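Local coordinates for protein N-acetylneuraminate lyase (Fusobacterium nucleatum subsp. nucleatum ATCC 25586, PDB 5ZKA) that is, as its name indicates, a lyase of the dihydrodipicolinate synthetase family, whose members are built on a TIM barrel, at residues Ala201-Asp204 with Pro209-Val212; Tyr185-Val190 with Leu213-Ala218. All coordinates share one frame; numbering follows the deposited sequence.

Interaction 1. Residues Ala201-Asp204 with Pro209-Val212; sequences AGFD and PATV. With EDO (1,2-ethanediol), chain E.
Ala210 directs its methyl group from the helix at the loop that follows strand 200-201, where it meets Ala201 and Phe203. The interaction is wholly apolar and small, about 83 Å² of surface summed over both sides. Ala201 CB and Ala210 CB face each other at 3.9 Å, each CB pointing toward the other segment, and the backbones come closest at this pair, with the two CA atoms 6.5 Å apart. The aromatic contact is closer: Phe203 CE1 lies 3.5 Å from Ala210 CB, and the methyl sits in the plane of the ring, at its edge, rather than over a face. Phe203 reaches it from a backbone that does not aim its side chain at the helix. With chi1 at 32°, away from a staggered value, CG lies between the backbone N and the carbonyl carbon, and the ring extends until its CE1-CZ edge arrives at the methyl.

At the far end of the loop the polar groups of Asp204 are held elsewhere. Asp204 N donates a hydrogen bond to O1 of 1,2-ethanediol (3.2 Å, N-H...O angle 147°), a molecule probably taken from the crystallisation liquor and bonded also to Glu205 OE1. Asp204 OD2 is hydrogen-bonded to Thr222 OG1.

The contact lies where the loop after strand 200-201 turns back along helix 207-212, in the last part of the barrel. Backbone hydrogen bonds of Ala201 with Gly217 and Ile219 join the end of strand 200-201 to strand 217-220, while Phe184 of helix 184-193 packs on both the Phe203 ring and Ala210.

Interaction 2. Residues Tyr185-Val190 with Leu213-Ala218; sequences YLLERV and LGVDGA
Helix 184-193 comes nearest to the turn leading into strand 217-220 at Glu188 and Leu213, whose CA atoms are 6.0 Å apart, and no backbone bond links the two segments. Leu213 meets the helix with both methyl branches. Its CD1 lies 3.9 Å from Leu187 CD2 and only slightly farther from Leu187 CG, the two leucine side chains running at a slant to each other. Its CD2 rests against the aliphatic base of Glu188, 4.0 Å from Glu188 CB, with the side chains crossing at roughly a right angle. Leu187 forks in its turn: while CD2 serves Leu213, CD1 reaches Val215 CG1 at 3.9 Å. That fork is carried outward by an extended first torsion, which sets CG opposite the backbone N (chi1 176°).

Glu188 divides its side chain between two surroundings. Its CB and CG pack on Leu213, but a bend at chi2 (-79°) leads the carboxylate away. There its strongest polar partner is a polar side chain of a neighbouring subunit, and both oxygens bond to that chain. From the same chain Arg189 grips the carboxylate side-on in a salt bridge, Arg189 NE donating to Glu188 OE1 at 2.8 Å and Arg189 NH2 to Glu188 OE2 at 2.9 Å, with the acceptors close to the guanidinium plane. Arg189 NH1 forms salt bridges with acidic side chains of the neighbouring subunit.

Only carbon atoms meet between helix and turn, the methylenes of Glu188 included, whereas its buried carboxylate is satisfied by Arg189 and the other subunit. The charged end thus lies at the subunit interface, where it probably contributes to the association.

How the interactions relate
Both interactions are buried and apolar, and both belong to the last part of the TIM barrel. Interaction 1 lies within the chain loop that interaction 2 closes, their centres about 8 Å apart. It is the more local and smaller, joining a loop to the helix just after it; interaction 2 brings together elements more than twenty residues apart and buries over twice the surface. They meet directly: Ala210 CB packs on Leu187 CD2 at 4.1 Å, and Ala210 O lies 3.5 Å from Val215 CG2. Their polar margins differ, a diol molecule at the loop of 201-204 against a salt bridge at the subunit interface beside 185-190.

Interaction 1. Residues Ala201-Asp204 with Pro209-Val212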
# COMPACT_ATOMS: atom_id res chain seq x y z
N ALA A 201 5.16 4.80 10.47
CA ALA A 201 5.38 3.96 9.30
C ALA A 201 6.69 3.19 9.45
O ALA A 201 7.71 3.76 9.82
CB ALA A 201 5.42 4.81 8.03
N GLY A 202 6.66 1.90 9.10
CA GLY A 202 7.84 1.07 9.21
C GLY A 202 8.49 0.70 7.89
O GLY A 202 9.50 -0.01 7.86
N PHE A 203 7.95 1.22 6.79
CA PHE A 203 8.36 0.85 5.43
C PHE A 203 8.90 2.11 4.74
O PHE A 203 8.12 2.91 4.22
CB PHE A 203 7.16 0.25 4.69
CG PHE A 203 5.83 0.84 5.13
CD1 PHE A 203 5.58 2.20 5.01
CD2 PHE A 203 4.84 0.04 5.69
CE1 PHE A 203 4.39 2.75 5.42
CE2 PHE A 203 3.64 0.59 6.11
CZ PHE A 203 3.41 1.95 5.97
N ASP A 204 10.23 2.28 4.75
CA ASP A 204 10.84 3.53 4.30
C ASP A 204 10.51 3.82 2.86
O ASP A 204 10.43 4.99 2.46
CB ASP A 204 12.36 3.45 4.42
CG ASP A 204 12.85 3.14 5.83
OD1 ASP A 204 12.02 2.70 6.65
OD2 ASP A 204 14.06 3.33 6.08
N PRO A 209 3.17 7.67 0.66
CA PRO A 209 1.74 7.29 0.78
C PRO A 209 1.28 7.15 2.23
O PRO A 209 0.14 7.48 2.55
CB PRO A 209 1.66 5.96 0.03
CG PRO A 209 3.08 5.48 -0.13
CD PRO A 209 3.92 6.73 -0.19
N ALA A 210 2.16 6.70 3.12
CA ALA A 210 1.81 6.64 4.53
C ALA A 210 1.61 8.03 5.12
O ALA A 210 0.70 8.24 5.93
CB ALA A 210 2.91 5.89 5.30
N THR A 211 2.46 9.00 4.74
CA THR A 211 2.34 10.34 5.31
C THR A 211 0.98 10.96 5.01
O THR A 211 0.38 11.61 5.88
CB THR A 211 3.47 11.23 4.78
OG1 THR A 211 4.72 10.63 5.15
CG2 THR A 211 3.39 12.61 5.41
N VAL A 212 0.45 10.77 3.80
CA VAL A 212 -0.82 11.42 3.49
C VAL A 212 -2.01 10.69 4.11
O VAL A 212 -3.13 11.24 4.11
CB VAL A 212 -1.02 11.58 1.97
CG1 VAL A 212 0.17 12.36 1.36
CG2 VAL A 212 -1.23 10.23 1.27
C1 EDO E . 13.54 -0.18 4.12
O1 EDO E . 12.19 -0.23 4.50
C2 EDO E . 13.92 -1.46 3.39
O2 EDO E . 13.80 -2.54 4.28

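Interaction 2. Residues Tyr185-Val190 with Leu213-Ala218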
# COMPACT_ATOMS: atom_id res chain seq x y z
N TYR A 185 -5.09 -0.08 3.27
CA TYR A 185 -6.47 0.01 3.74
C TYR A 185 -6.52 -0.10 5.26
O TYR A 185 -7.11 0.73 5.95
CB TYR A 185 -7.31 -1.07 3.07
CG TYR A 185 -8.76 -1.14 3.52
CD1 TYR A 185 -9.52 0.01 3.72
CD2 TYR A 185 -9.36 -2.37 3.74
CE1 TYR A 185 -10.86 -0.07 4.14
CE2 TYR A 185 -10.70 -2.46 4.16
CZ TYR A 185 -11.44 -1.31 4.35
OH TYR A 185 -12.76 -1.41 4.76
N LEU A 186 -5.86 -1.13 5.80
CA LEU A 186 -5.79 -1.26 7.26
C LEU A 186 -5.14 -0.03 7.89
O LEU A 186 -5.58 0.43 8.96
CB LEU A 186 -5.04 -2.53 7.63
CG LEU A 186 -4.86 -2.80 9.13
CD1 LEU A 186 -6.20 -3.10 9.79
CD2 LEU A 186 -3.88 -3.95 9.33
N LEU A 187 -4.11 0.54 7.24
CA LEU A 187 -3.46 1.73 7.79
C LEU A 187 -4.46 2.88 7.91
O LEU A 187 -4.51 3.55 8.95
CB LEU A 187 -2.26 2.14 6.93
CG LEU A 187 -1.54 3.44 7.34
CD1 LEU A 187 -1.10 3.40 8.81
CD2 LEU A 187 -0.36 3.75 6.40
N GLU A 188 -5.27 3.10 6.88
CA GLU A 188 -6.27 4.15 6.95
C GLU A 188 -7.34 3.85 8.00
O GLU A 188 -7.82 4.76 8.69
CB GLU A 188 -6.90 4.34 5.56
CG GLU A 188 -8.04 5.38 5.49
CD GLU A 188 -9.37 4.85 6.01
OE1 GLU A 188 -9.64 3.64 5.82
OE2 GLU A 188 -10.14 5.62 6.63
N ARG A 189 -7.73 2.57 8.15
CA ARG A 189 -8.76 2.22 9.13
C ARG A 189 -8.26 2.42 10.56
O ARG A 189 -9.00 2.89 11.42
CB ARG A 189 -9.22 0.77 8.94
CG ARG A 189 -10.02 0.49 7.66
CD ARG A 189 -11.46 0.96 7.79
NE ARG A 189 -11.59 2.38 7.45
CZ ARG A 189 -12.66 3.11 7.74
NH1 ARG A 189 -13.69 2.57 8.37
NH2 ARG A 189 -12.69 4.39 7.41
N VAL A 190 -7.00 2.07 10.82
CA VAL A 190 -6.41 2.29 12.15
C VAL A 190 -6.31 3.78 12.43
O VAL A 190 -6.63 4.24 13.53
CB VAL A 190 -5.05 1.59 12.24
CG1 VAL A 190 -4.34 1.96 13.55
CG2 VAL A 190 -5.23 0.07 12.14
N LEU A 213 -1.83 9.48 4.63
CA LEU A 213 -2.82 8.82 5.48
C LEU A 213 -2.68 9.21 6.95
O LEU A 213 -3.34 8.62 7.80
CB LEU A 213 -2.72 7.30 5.35
CG LEU A 213 -3.20 6.71 4.01
CD1 LEU A 213 -3.06 5.20 4.01
CD2 LEU A 213 -4.66 7.09 3.75
N GLY A 214 -1.82 10.19 7.26
CA GLY A 214 -1.80 10.78 8.58
C GLY A 214 -0.93 10.10 9.62
O GLY A 214 -1.15 10.32 10.82
N VAL A 215 0.06 9.30 9.22
CA VAL A 215 0.97 8.74 10.24
C VAL A 215 1.70 9.89 10.94
O VAL A 215 1.83 11.01 10.42
CB VAL A 215 1.97 7.73 9.67
CG1 VAL A 215 1.26 6.51 9.10
CG2 VAL A 215 2.87 8.38 8.63
N ASP A 216 2.14 9.62 12.17
CA ASP A 216 2.77 10.63 13.02
C ASP A 216 4.27 10.65 12.88
O ASP A 216 4.94 11.51 13.46
CB ASP A 216 2.37 10.37 14.48
CG ASP A 216 0.87 10.42 14.67
OD1 ASP A 216 0.34 11.55 14.76
OD2 ASP A 216 0.23 9.35 14.68
N GLY A 217 4.81 9.73 12.08
CA GLY A 217 6.24 9.65 11.89
C GLY A 217 6.59 8.35 11.22
O GLY A 217 5.73 7.69 10.62
N ALA A 218 7.86 7.97 11.33
CA ALA A 218 8.35 6.77 10.68
C ALA A 218 9.57 6.27 11.44
O ALA A 218 10.31 7.06 12.02
CB ALA A 218 8.73 7.04 9.21